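Local coordinates for protein extracellular invertase (Aspergillus kawachii, PDB 5XH8) that probably hydrolyses terminal beta-fructofuranoside bonds, as in sucrose, and transfers fructosyl groups to build fructooligosaccharides such as 1-kestose, at residues 115-120 with 133-138; 316-321 with 346-351; 423-428 with 595-600; 460-465 with 475-480. All coordinates share one frame; numbering follows the deposited sequence.

Contacts 1 and 2 lie in the beta-propeller domain of this family 32 glycosidase, and contact 4 lies in the C-terminal beta-sandwich. Contact 3 packs the helix between the two domains against the chain that leaves the sandwich. Contacts 1 and 2 belong to different blades, with centres about 23 Å apart. Contact 2 holds part of the sodium site, and the side chain of Ala320 is about 6 Å from a bound glycerol. In contact 1 the side chain of Tyr120 comes about 3 Å from a bound glycerol. Contacts 2 and 3 have centres about 22 Å apart. Contacts 1 and 4 are the most distant pair, about 48 Å between centres, on opposite sides of the chain's centre.

Contact 1. Residues 115-120 with 133-138; sequences YTSVSY and SETQSL
Ser117 and Thr135 meet through their hydroxyls, OG to OG1, at 2.6 Å. Ser117 OG also bonds to Ser137 OG at 2.8 Å. It reaches both because chi1 of 41° sets it between its own backbone N and carbonyl carbon, on the face shared by Ser117, Thr135 and Ser137. On the same face the Tyr115 ring extends beside Ser137, with CE1 3.9 Å from Ser137 CB. Tyr115 OH bonds to Asp93.

The other face carries Thr116 and Gln136, which run alongside each other. Thr116 OG1 donates to Gln136 OE1 at 2.7 Å, in the carbonyl plane and on a lone pair. The bend of Gln136 at chi2 (-59°) brings its amide back to this partner. Thr116 CG2 packs on Glu134 CB at 3.7 Å.

The strands are neighbours in a four-stranded antiparallel propeller blade. Tyr115 and Ser137 exchange two backbone bonds, as do Ser117 and Thr135. Ser119 N donates to Ser133 O at 3.1 Å, past the end of strand 112-118.

Thr116 OG1 also bonds to Asp171 N. Glu134 OE2 forms a salt bridge with Arg170, while OE1 bonds to Tyr129 OH and Phe169 N. Arg170 and Asp171 belong to the Arg-Asp-Pro signature of the family. The buried polar groups of one face therefore probably help fix that signature, while on the other the hydroxyls of Thr135 and Ser137 both bond to that of Ser117.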
loop_
_atom_site.group_PDB
_atom_site.type_symbol
_atom_site.label_atom_id
_atom_site.label_comp_id
_atom_site.label_asym_id
_atom_site.label_seq_id
_atom_site.Cartn_x
_atom_site.Cartn_y
_atom_site.Cartn_z
ATOM N N TYR A 115 8.204 -3.124 10.714
ATOM C CA TYR A 115 7.244 -4.132 11.166
ATOM C C TYR A 115 6.160 -4.399 10.149
ATOM O O TYR A 115 5.912 -3.580 9.229
ATOM C CB TYR A 115 6.608 -3.691 12.491
ATOM C CG TYR A 115 5.563 -2.579 12.384
ATOM C CD1 TYR A 115 5.944 -1.241 12.291
ATOM C CD2 TYR A 115 4.206 -2.869 12.380
ATOM C CE1 TYR A 115 4.998 -0.233 12.190
ATOM C CE2 TYR A 115 3.254 -1.865 12.260
ATOM C CZ TYR A 115 3.653 -0.546 12.169
ATOM O OH TYR A 115 2.712 0.447 12.088
ATOM N N THR A 116 5.498 -5.536 10.316
ATOM C CA THR A 116 4.410 -5.891 9.416
ATOM C C THR A 116 3.113 -5.237 9.881
ATOM O O THR A 116 2.567 -5.577 10.937
ATOM C CB THR A 116 4.225 -7.403 9.248
ATOM O OG1 THR A 116 5.423 -7.970 8.697
ATOM C CG2 THR A 116 3.066 -7.684 8.278
ATOM N N SER A 117 2.638 -4.315 9.049
ATOM C CA SER A 117 1.388 -3.590 9.223
ATOM C C SER A 117 0.276 -4.346 8.464
ATOM O O SER A 117 0.410 -4.593 7.272
ATOM C CB SER A 117 1.564 -2.155 8.724
ATOM O OG SER A 117 2.315 -2.078 7.522
ATOM N N VAL A 118 -0.782 -4.750 9.176
ATOM C CA VAL A 118 -1.828 -5.617 8.640
ATOM C C VAL A 118 -3.149 -4.845 8.378
ATOM O O VAL A 118 -3.683 -4.138 9.257
ATOM C CB VAL A 118 -2.068 -6.818 9.554
ATOM C CG1 VAL A 118 -3.227 -7.695 9.070
ATOM C CG2 VAL A 118 -0.795 -7.650 9.692
ATOM N N SER A 119 -3.644 -4.974 7.147
ATOM C CA SER A 119 -4.871 -4.307 6.692
ATOM C C SER A 119 -6.054 -5.234 6.363
ATOM O O SER A 119 -7.184 -4.748 6.208
ATOM C CB SER A 119 -4.557 -3.460 5.475
ATOM O OG SER A 119 -3.589 -2.483 5.774
ATOM N N TYR A 120 -5.807 -6.540 6.248
ATOM C CA TYR A 120 -6.841 -7.530 5.878
ATOM C C TYR A 120 -6.553 -8.858 6.552
ATOM O O TYR A 120 -5.400 -9.297 6.591
ATOM C CB TYR A 120 -6.901 -7.779 4.356
ATOM C CG TYR A 120 -7.301 -6.551 3.603
ATOM C CD1 TYR A 120 -8.649 -6.192 3.466
ATOM C CD2 TYR A 120 -6.335 -5.705 3.067
ATOM C CE1 TYR A 120 -9.007 -5.015 2.824
ATOM C CE2 TYR A 120 -6.687 -4.511 2.441
ATOM C CZ TYR A 120 -8.013 -4.170 2.319
ATOM O OH TYR A 120 -8.350 -3.003 1.681
ATOM N N SER A 133 -2.639 -7.538 2.230
ATOM C CA SER A 133 -2.928 -7.855 3.633
ATOM C C SER A 133 -1.726 -7.534 4.589
ATOM O O SER A 133 -1.942 -7.091 5.722
ATOM C CB SER A 133 -3.493 -9.282 3.794
ATOM O OG SER A 133 -2.623 -10.226 3.283
ATOM N N GLU A 134 -0.494 -7.686 4.096
ATOM C CA GLU A 134 0.711 -7.458 4.861
ATOM C C GLU A 134 1.656 -6.483 4.123
ATOM O O GLU A 134 2.112 -6.755 2.998
ATOM C CB GLU A 134 1.418 -8.784 5.136
ATOM C CG GLU A 134 0.565 -9.811 5.886
ATOM C CD GLU A 134 1.180 -11.189 5.872
ATOM O OE1 GLU A 134 1.560 -11.644 4.757
ATOM O OE2 GLU A 134 1.299 -11.803 6.965
ATOM N N THR A 135 1.916 -5.344 4.753
ATOM C CA THR A 135 2.893 -4.376 4.269
ATOM C C THR A 135 3.940 -4.205 5.362
ATOM O O THR A 135 3.765 -4.679 6.493
ATOM C CB THR A 135 2.239 -3.038 3.924
ATOM O OG1 THR A 135 1.588 -2.495 5.073
ATOM C CG2 THR A 135 1.187 -3.203 2.825
ATOM N N GLN A 136 5.053 -3.569 5.024
ATOM C CA GLN A 136 6.092 -3.305 6.023
ATOM C C GLN A 136 6.221 -1.795 6.194
ATOM O O GLN A 136 6.431 -1.068 5.198
ATOM C CB GLN A 136 7.428 -3.962 5.657
ATOM C CG GLN A 136 7.313 -5.275 4.883
ATOM C CD GLN A 136 6.536 -6.340 5.626
ATOM O OE1 GLN A 136 6.599 -6.443 6.856
ATOM N NE2 GLN A 136 5.805 -7.158 4.875
ATOM N N SER A 137 6.083 -1.338 7.446
ATOM C CA SER A 137 6.013 0.076 7.800
ATOM C C SER A 137 7.067 0.420 8.816
ATOM O O SER A 137 7.621 -0.476 9.483
ATOM C CB SER A 137 4.621 0.423 8.343
ATOM O OG SER A 137 3.647 0.326 7.312
ATOM N N LEU A 138 7.330 1.721 8.948
ATOM C CA LEU A 138 8.317 2.246 9.900
ATOM C C LEU A 138 7.684 3.004 11.052
ATOM O O LEU A 138 6.680 3.709 10.884
ATOM C CB LEU A 138 9.295 3.212 9.213
ATOM C CG LEU A 138 10.249 2.625 8.165
ATOM C CD1 LEU A 138 11.070 3.774 7.576
ATOM C CD2 LEU A 138 11.165 1.563 8.741
#

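Contact 2. Residues 316-321 with 346-351; sequences FSSYAA and VWLSGD. With NA (sodium ion), chain B.
Tyr319 and Trp347 exchange two backbone hydrogen bonds, Tyr319 N to Trp347 O and Trp347 N to Tyr319 O, each 2.9 Å. A third bond, from Ser349 N to Ser317 O, is 3.0 Å long. Its donor sits 24° out of the carbonyl plane. Ser317 OG and Ser349 O also share a water, which lies 2.7 Å from Ser317 OG and donates to Ser349 O.

The carbonyls of 316-321 that face the sodium ion do a different job. Ser318 O binds it at 2.4 Å and Phe316 O at 2.9 Å. A water, Gly315 and His287 complete the site. Ser317 O lies between these two ligands in the chain but turns to segment 346-351 instead.

Strands 318-326 and 341-348 are antiparallel neighbours in the last blade of the five-bladed propeller of this family. Strand 366-385 flanks 341-348 on its other side, and Leu348 and Val346 pack against it.

With CG anti to the backbone N (chi1 179°), the Trp347 ring brings its CE3 corner to Ala320 CB at 3.9 Å and Tyr319 CB at 4.1 Å, both met obliquely. Ala320 has a positive phi of 62°, which turns its methyl toward this corner just after Tyr319. Ser349 CA lies over one face of the indole, toward the rim. Trp347 NE1 bonds to Ile39 O. The Tyr319 ring leads away, and its OH bonds to Glu248 OE1. On the other side of the sheet, Leu348 CD1 touches Ser317 CB and Ser318 OG, which bonds to Asp313 OD1. Val346 CG2 meets Ala321 CB at 3.9 Å.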
loop_
_atom_site.group_PDB
_atom_site.type_symbol
_atom_site.label_atom_id
_atom_site.label_comp_id
_atom_site.label_asym_id
_atom_site.label_seq_id
_atom_site.Cartn_x
_atom_site.Cartn_y
_atom_site.Cartn_z
ATOM N N PHE A 316 6.790 -28.919 21.365
ATOM C CA PHE A 316 5.630 -28.795 20.472
ATOM C C PHE A 316 5.133 -27.324 20.453
ATOM O O PHE A 316 4.918 -26.766 19.377
ATOM C CB PHE A 316 4.517 -29.770 20.892
ATOM C CG PHE A 316 3.296 -29.736 20.007
ATOM C CD1 PHE A 316 2.291 -28.765 20.206
ATOM C CD2 PHE A 316 3.125 -30.674 18.994
ATOM C CE1 PHE A 316 1.163 -28.730 19.413
ATOM C CE2 PHE A 316 1.997 -30.642 18.188
ATOM C CZ PHE A 316 1.012 -29.679 18.407
ATOM N N SER A 317 5.054 -26.709 21.635
ATOM C CA SER A 317 4.539 -25.348 21.812
ATOM C C SER A 317 5.613 -24.256 21.674
ATOM O O SER A 317 5.309 -23.074 21.825
ATOM C CB SER A 317 3.820 -25.245 23.172
ATOM O OG SER A 317 2.696 -26.130 23.220
ATOM N N SER A 318 6.848 -24.657 21.394
ATOM C CA SER A 318 7.971 -23.762 21.207
ATOM C C SER A 318 8.033 -23.278 19.777
ATOM O O SER A 318 7.968 -24.097 18.871
ATOM C CB SER A 318 9.281 -24.484 21.514
ATOM O OG SER A 318 9.315 -24.904 22.852
ATOM N N TYR A 319 8.182 -21.963 19.569
ATOM C CA TYR A 319 8.078 -21.372 18.231
ATOM C C TYR A 319 8.545 -19.917 18.180
ATOM O O TYR A 319 8.881 -19.339 19.207
ATOM C CB TYR A 319 6.627 -21.476 17.734
ATOM C CG TYR A 319 6.434 -21.411 16.232
ATOM C CD1 TYR A 319 7.062 -22.339 15.381
ATOM C CD2 TYR A 319 5.573 -20.471 15.659
ATOM C CE1 TYR A 319 6.862 -22.306 14.023
ATOM C CE2 TYR A 319 5.398 -20.413 14.295
ATOM C CZ TYR A 319 6.033 -21.342 13.475
ATOM O OH TYR A 319 5.893 -21.302 12.100
ATOM N N ALA A 320 8.632 -19.369 16.963
ATOM C CA ALA A 320 8.655 -17.919 16.743
ATOM C C ALA A 320 9.822 -17.217 17.376
ATOM O O ALA A 320 9.682 -16.071 17.790
ATOM C CB ALA A 320 7.343 -17.291 17.237
ATOM N N ALA A 321 10.985 -17.871 17.450
ATOM C CA ALA A 321 12.109 -17.274 18.165
ATOM C C ALA A 321 12.551 -15.949 17.562
ATOM O O ALA A 321 12.609 -15.797 16.338
ATOM C CB ALA A 321 13.268 -18.237 18.267
ATOM N N VAL A 346 12.959 -17.832 22.625
ATOM C CA VAL A 346 11.943 -18.686 22.035
ATOM C C VAL A 346 10.592 -18.448 22.725
ATOM O O VAL A 346 10.547 -18.256 23.926
ATOM C CB VAL A 346 12.341 -20.162 22.208
ATOM C CG1 VAL A 346 11.264 -21.112 21.667
ATOM C CG2 VAL A 346 13.668 -20.424 21.506
ATOM N N TRP A 347 9.509 -18.479 21.958
ATOM C CA TRP A 347 8.159 -18.361 22.504
ATOM C C TRP A 347 7.665 -19.742 22.907
ATOM O O TRP A 347 7.825 -20.690 22.147
ATOM C CB TRP A 347 7.212 -17.807 21.435
ATOM C CG TRP A 347 5.761 -17.634 21.776
ATOM C CD1 TRP A 347 5.241 -17.113 22.913
ATOM C CD2 TRP A 347 4.647 -17.941 20.929
ATOM N NE1 TRP A 347 3.877 -17.074 22.833
ATOM C CE2 TRP A 347 3.482 -17.581 21.626
ATOM C CE3 TRP A 347 4.522 -18.492 19.645
ATOM C CZ2 TRP A 347 2.205 -17.746 21.090
ATOM C CZ3 TRP A 347 3.254 -18.664 19.114
ATOM C CH2 TRP A 347 2.112 -18.293 19.831
ATOM N N LEU A 348 7.024 -19.828 24.068
ATOM C CA LEU A 348 6.280 -21.025 24.474
ATOM C C LEU A 348 4.813 -20.641 24.547
ATOM O O LEU A 348 4.357 -20.029 25.529
ATOM C CB LEU A 348 6.777 -21.547 25.828
ATOM C CG LEU A 348 6.222 -22.923 26.280
ATOM C CD1 LEU A 348 6.740 -24.007 25.355
ATOM C CD2 LEU A 348 6.582 -23.243 27.741
ATOM N N SER A 349 4.083 -20.961 23.482
ATOM C CA SER A 349 2.664 -20.709 23.437
ATOM C C SER A 349 1.954 -21.420 24.586
ATOM O O SER A 349 2.227 -22.600 24.863
ATOM C CB SER A 349 2.060 -21.196 22.115
ATOM O OG SER A 349 0.637 -21.195 22.194
ATOM N N GLY A 350 1.049 -20.705 25.238
ATOM C CA GLY A 350 0.361 -21.220 26.426
ATOM C C GLY A 350 -0.825 -22.130 26.139
ATOM O O GLY A 350 -1.290 -22.811 27.051
ATOM N N ASP A 351 -1.336 -22.121 24.897
ATOM C CA ASP A 351 -2.607 -22.750 24.595
ATOM C C ASP A 351 -2.594 -23.518 23.266
ATOM O O ASP A 351 -3.587 -23.518 22.530
ATOM C CB ASP A 351 -3.721 -21.672 24.617
ATOM C CG ASP A 351 -3.485 -20.556 23.617
ATOM O OD1 ASP A 351 -2.526 -20.640 22.815
ATOM O OD2 ASP A 351 -4.243 -19.574 23.655
HETATM NA NA NA B . 7.487 -26.336 18.209
HETATM O O HOH W 1 0.832 -24.847 24.663
HETATM O O HOH W 2 9.717 -27.062 17.627
#

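Contact 3. Residues 423-428 with 595-600; sequences KAALLS and GLYDAW
Chi1 of 69° sets Tyr597 CG between its backbone N and carbonyl carbon, and lays one ring face on the Ala425 methyl. The ring thereby crosses the end of helix 420-426. Leu426 has CG anti to its carbonyl carbon (chi1 -70°), and this brings its CD2 back to the contact.

Ala425 CB stands 3.4 Å from the centroid of the Tyr597 ring, only 13° off the normal. This is a CH-pi contact over the ring centre. Leu426 CD2 touches Tyr597 CE1 at 3.8 Å and Leu596 CD2 at 3.9 Å. The two leucines extend in parallel.

No direct hydrogen bond joins the segments. One water bridges them: it donates to Leu426 O at 2.7 Å and accepts from Leu596 N at 2.9 Å. Ala425 O is held within its own segment by Ser428 N and by Ser428 OG, the latter at 2.7 Å.

The helix links the propeller to the beta-sandwich. Segment 595-600 follows the last sandwich strand and turns back toward the propeller domain, where Tyr597 OH bonds to Ala74 O. Leu426 and Leu596 both pack on Val457 of the sandwich. The contact thus rests on apolar and CH-pi packing, while Ala425 O is met by Ser428, and Leu426 O by the water and, more weakly, by a CA-H...O contact from Leu596 CA (3.5 Å).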
loop_
_atom_site.group_PDB
_atom_site.type_symbol
_atom_site.label_atom_id
_atom_site.label_comp_id
_atom_site.label_asym_id
_atom_site.label_seq_id
_atom_site.Cartn_x
_atom_site.Cartn_y
_atom_site.Cartn_z
ATOM N N LYS A 423 21.722 -17.821 33.788
ATOM C CA LYS A 423 22.075 -19.091 34.401
ATOM C C LYS A 423 22.615 -18.899 35.843
ATOM O O LYS A 423 22.207 -19.634 36.765
ATOM C CB LYS A 423 23.072 -19.874 33.548
ATOM C CG LYS A 423 23.374 -21.244 34.124
ATOM C CD LYS A 423 24.279 -22.068 33.231
ATOM C CE LYS A 423 24.395 -23.491 33.766
ATOM N NZ LYS A 423 25.518 -24.157 33.063
ATOM N N ALA A 424 23.494 -17.910 36.029
ATOM C CA ALA A 424 24.048 -17.632 37.355
ATOM C C ALA A 424 22.940 -17.216 38.325
ATOM O O ALA A 424 22.947 -17.637 39.494
ATOM C CB ALA A 424 25.128 -16.554 37.287
ATOM N N ALA A 425 21.978 -16.411 37.841
ATOM C CA ALA A 425 20.880 -15.987 38.696
ATOM C C ALA A 425 19.946 -17.166 39.044
ATOM O O ALA A 425 19.461 -17.261 40.176
ATOM C CB ALA A 425 20.121 -14.815 38.090
ATOM N N LEU A 426 19.724 -18.072 38.100
ATOM C CA LEU A 426 18.962 -19.288 38.374
ATOM C C LEU A 426 19.590 -20.157 39.478
ATOM O O LEU A 426 18.875 -20.818 40.238
ATOM C CB LEU A 426 18.803 -20.135 37.109
ATOM C CG LEU A 426 17.891 -19.620 35.980
ATOM C CD1 LEU A 426 17.960 -20.562 34.778
ATOM C CD2 LEU A 426 16.454 -19.481 36.443
ATOM N N LEU A 427 20.913 -20.155 39.548
ATOM C CA LEU A 427 21.655 -20.964 40.517
ATOM C C LEU A 427 21.975 -20.215 41.800
ATOM O O LEU A 427 22.673 -20.739 42.648
ATOM C CB LEU A 427 22.958 -21.463 39.892
ATOM C CG LEU A 427 22.825 -22.389 38.695
ATOM C CD1 LEU A 427 24.207 -22.658 38.116
ATOM C CD2 LEU A 427 22.125 -23.685 39.054
ATOM N N SER A 428 21.456 -19.007 41.969
ATOM C CA SER A 428 21.765 -18.225 43.147
ATOM C C SER A 428 20.967 -18.674 44.375
ATOM O O SER A 428 21.144 -18.103 45.451
ATOM C CB SER A 428 21.534 -16.738 42.884
ATOM O OG SER A 428 20.172 -16.476 42.663
ATOM N N GLY A 595 14.857 -22.396 44.331
ATOM C CA GLY A 595 14.429 -21.008 44.496
ATOM C C GLY A 595 14.483 -20.143 43.241
ATOM O O GLY A 595 13.649 -19.249 43.080
ATOM N N LEU A 596 15.458 -20.396 42.369
ATOM C CA LEU A 596 15.717 -19.555 41.176
ATOM C C LEU A 596 15.856 -18.103 41.613
ATOM O O LEU A 596 16.546 -17.834 42.589
ATOM C CB LEU A 596 14.638 -19.758 40.106
ATOM C CG LEU A 596 14.313 -21.200 39.728
ATOM C CD1 LEU A 596 13.267 -21.225 38.626
ATOM C CD2 LEU A 596 15.553 -21.993 39.322
ATOM N N TYR A 597 15.212 -17.162 40.937
ATOM C CA TYR A 597 15.252 -15.765 41.359
ATOM C C TYR A 597 14.062 -15.054 40.747
ATOM O O TYR A 597 13.381 -15.620 39.892
ATOM C CB TYR A 597 16.566 -15.096 40.904
ATOM C CG TYR A 597 16.647 -14.900 39.378
ATOM C CD1 TYR A 597 16.915 -15.976 38.528
ATOM C CD2 TYR A 597 16.443 -13.649 38.806
ATOM C CE1 TYR A 597 16.966 -15.809 37.139
ATOM C CE2 TYR A 597 16.488 -13.473 37.422
ATOM C CZ TYR A 597 16.751 -14.554 36.588
ATOM O OH TYR A 597 16.814 -14.377 35.214
ATOM N N ASP A 598 13.833 -13.814 41.175
ATOM C CA ASP A 598 12.756 -12.973 40.668
ATOM C C ASP A 598 13.256 -12.147 39.461
ATOM O O ASP A 598 14.002 -11.185 39.607
ATOM C CB ASP A 598 12.267 -12.058 41.793
ATOM C CG ASP A 598 11.093 -11.212 41.402
ATOM O OD1 ASP A 598 10.498 -11.370 40.300
ATOM O OD2 ASP A 598 10.735 -10.345 42.233
ATOM N N ALA A 599 12.813 -12.526 38.270
ATOM C CA ALA A 599 13.192 -11.809 37.048
ATOM C C ALA A 599 12.487 -10.466 36.905
ATOM O O ALA A 599 12.882 -9.679 36.042
ATOM C CB ALA A 599 12.966 -12.677 35.815
ATOM N N TRP A 600 11.466 -10.212 37.736
ATOM C CA TRP A 600 10.688 -8.993 37.718
ATOM C C TRP A 600 10.662 -8.315 39.098
ATOM O O TRP A 600 9.591 -8.160 39.675
ATOM C CB TRP A 600 9.244 -9.305 37.219
ATOM C CG TRP A 600 9.235 -9.808 35.810
ATOM C CD1 TRP A 600 9.235 -11.114 35.404
ATOM C CD2 TRP A 600 9.292 -9.018 34.611
ATOM N NE1 TRP A 600 9.266 -11.191 34.035
ATOM C CE2 TRP A 600 9.306 -9.921 33.520
ATOM C CE3 TRP A 600 9.331 -7.646 34.356
ATOM C CZ2 TRP A 600 9.361 -9.490 32.188
ATOM C CZ3 TRP A 600 9.376 -7.211 33.026
ATOM C CH2 TRP A 600 9.393 -8.141 31.959
HETATM O O HOH W 3 18.000 -21.705 42.681
#

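Contact 4. Residues 460-465 with 475-480; sequences AQLSFP and SGFQIL
Ser475 OG lies at the edge of the Phe464 ring, 3.8 Å from Phe464 CE1, and bonds to His579 ND1. Ser475 CB is also at the edge of the ring, in its plane. Phe464 therefore meets this residue with its rim.

The rest is van der Waals packing, with no hydrogen bond between the segments. Ala460 CB comes to the tip of Phe477, 3.6 Å from Phe477 CZ. Leu462 CD1 reaches the next corner, 4.0 Å from Phe477 CE2. Both come in obliquely to the ring. The Leu462 and Phe477 side chains point in opposite directions and pass one another, as expected of residues from two facing layers. The other branch of Leu462 serves a different neighbour: CD2 rests 3.9 Å from Ser475 O and 4.2 Å from Gly476 CA. Its two methyls thus span the three residues from Ser475 to Phe477.

Around them, Phe587 touches Leu462 and meets the Phe477 ring edge-to-face, while Leu542 packs on Phe477 and Val590 on Ala460. Strands 534-547 and 585-594 carry these residues and flank strand 455-463 in its sheet.

The strand axes of the two segments stay 8.9 Å apart, about twice the spacing of strands paired in one sheet, and run at 147°. Ala460 and Leu462 belong to one sheet, and Ser475 and Phe477 to the other. Side chains that interleave between two stacked antiparallel sheets form the core of a beta-sandwich, here the C-terminal domain of the GH32 fold.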
loop_
_atom_site.group_PDB
_atom_site.type_symbol
_atom_site.label_atom_id
_atom_site.label_comp_id
_atom_site.label_asym_id
_atom_site.label_seq_id
_atom_site.Cartn_x
_atom_site.Cartn_y
_atom_site.Cartn_z
ATOM N N ALA A 460 22.859 -33.099 36.086
ATOM C CA ALA A 460 23.479 -34.390 36.315
ATOM C C ALA A 460 24.060 -34.903 35.036
ATOM O O ALA A 460 23.608 -34.525 33.941
ATOM C CB ALA A 460 22.444 -35.378 36.839
ATOM N N GLN A 461 25.031 -35.803 35.184
ATOM C CA GLN A 461 25.635 -36.538 34.069
ATOM C C GLN A 461 25.231 -38.002 34.132
ATOM O O GLN A 461 25.248 -38.607 35.204
ATOM C CB GLN A 461 27.150 -36.425 34.110
ATOM C CG GLN A 461 27.673 -35.021 33.859
ATOM C CD GLN A 461 27.579 -34.150 35.096
ATOM O OE1 GLN A 461 28.135 -34.500 36.140
ATOM N NE2 GLN A 461 26.860 -33.027 35.002
ATOM N N LEU A 462 24.837 -38.552 32.991
ATOM C CA LEU A 462 24.485 -39.949 32.868
ATOM C C LEU A 462 25.466 -40.584 31.882
ATOM O O LEU A 462 25.599 -40.117 30.737
ATOM C CB LEU A 462 23.043 -40.126 32.383
ATOM C CG LEU A 462 21.905 -39.957 33.399
ATOM C CD1 LEU A 462 21.841 -38.540 33.952
ATOM C CD2 LEU A 462 20.576 -40.364 32.782
ATOM N N SER A 463 26.153 -41.640 32.339
ATOM C CA SER A 463 27.073 -42.417 31.501
ATOM C C SER A 463 26.489 -43.786 31.257
ATOM O O SER A 463 25.904 -44.392 32.158
ATOM C CB SER A 463 28.420 -42.538 32.179
ATOM O OG SER A 463 28.892 -41.255 32.526
ATOM N N PHE A 464 26.623 -44.251 30.020
ATOM C CA PHE A 464 25.996 -45.482 29.553
ATOM C C PHE A 464 27.065 -46.426 28.999
ATOM O O PHE A 464 28.021 -45.957 28.374
ATOM C CB PHE A 464 24.977 -45.173 28.449
ATOM C CG PHE A 464 23.864 -44.253 28.887
ATOM C CD1 PHE A 464 22.788 -44.743 29.618
ATOM C CD2 PHE A 464 23.901 -42.899 28.577
ATOM C CE1 PHE A 464 21.757 -43.907 30.013
ATOM C CE2 PHE A 464 22.874 -42.051 28.978
ATOM C CZ PHE A 464 21.802 -42.557 29.695
ATOM N N PRO A 465 26.903 -47.751 29.210
ATOM C CA PRO A 465 27.887 -48.710 28.698
ATOM C C PRO A 465 27.679 -48.934 27.214
ATOM O O PRO A 465 26.587 -48.645 26.710
ATOM C CB PRO A 465 27.551 -49.979 29.475
ATOM C CG PRO A 465 26.072 -49.904 29.657
ATOM C CD PRO A 465 25.772 -48.442 29.867
ATOM N N SER A 475 16.551 -44.097 30.788
ATOM C CA SER A 475 17.029 -43.590 32.068
ATOM C C SER A 475 16.902 -42.058 32.172
ATOM O O SER A 475 17.129 -41.334 31.202
ATOM C CB SER A 475 18.489 -44.023 32.292
ATOM O OG SER A 475 18.729 -45.343 31.796
ATOM N N GLY A 476 16.555 -41.580 33.366
ATOM C CA GLY A 476 16.520 -40.168 33.641
ATOM C C GLY A 476 16.058 -39.870 35.048
ATOM O O GLY A 476 16.554 -40.467 36.006
ATOM N N PHE A 477 15.119 -38.934 35.177
ATOM C CA PHE A 477 14.589 -38.551 36.473
ATOM C C PHE A 477 13.085 -38.442 36.448
ATOM O O PHE A 477 12.477 -38.190 35.416
ATOM C CB PHE A 477 15.175 -37.229 36.946
ATOM C CG PHE A 477 16.665 -37.230 37.058
ATOM C CD1 PHE A 477 17.288 -37.607 38.246
ATOM C CD2 PHE A 477 17.457 -36.843 35.977
ATOM C CE1 PHE A 477 18.668 -37.614 38.344
ATOM C CE2 PHE A 477 18.838 -36.845 36.076
ATOM C CZ PHE A 477 19.444 -37.235 37.257
ATOM N N GLN A 478 12.502 -38.651 37.619
ATOM C CA GLN A 478 11.106 -38.420 37.858
ATOM C C GLN A 478 11.055 -37.169 38.729
ATOM O O GLN A 478 11.744 -37.096 39.739
ATOM C CB GLN A 478 10.486 -39.622 38.565
ATOM C CG GLN A 478 8.982 -39.610 38.544
ATOM C CD GLN A 478 8.374 -40.773 39.313
ATOM O OE1 GLN A 478 8.312 -40.764 40.541
ATOM N NE2 GLN A 478 7.898 -41.759 38.588
ATOM N N ILE A 479 10.269 -36.178 38.325
ATOM C CA ILE A 479 10.208 -34.893 39.033
ATOM C C ILE A 479 8.776 -34.515 39.315
ATOM O O ILE A 479 7.858 -35.118 38.766
ATOM C CB ILE A 479 10.899 -33.753 38.237
ATOM C CG1 ILE A 479 10.199 -33.515 36.879
ATOM C CG2 ILE A 479 12.373 -34.079 38.036
ATOM C CD1 ILE A 479 10.724 -32.304 36.123
ATOM N N LEU A 480 8.600 -33.496 40.153
ATOM C CA LEU A 480 7.275 -32.983 40.487
ATOM C C LEU A 480 6.324 -34.138 40.915
ATOM O O LEU A 480 5.198 -34.262 40.418
ATOM C CB LEU A 480 6.706 -32.174 39.303
ATOM C CG LEU A 480 7.524 -30.943 38.871
ATOM C CD1 LEU A 480 7.086 -30.429 37.489
ATOM C CD2 LEU A 480 7.430 -29.855 39.928
#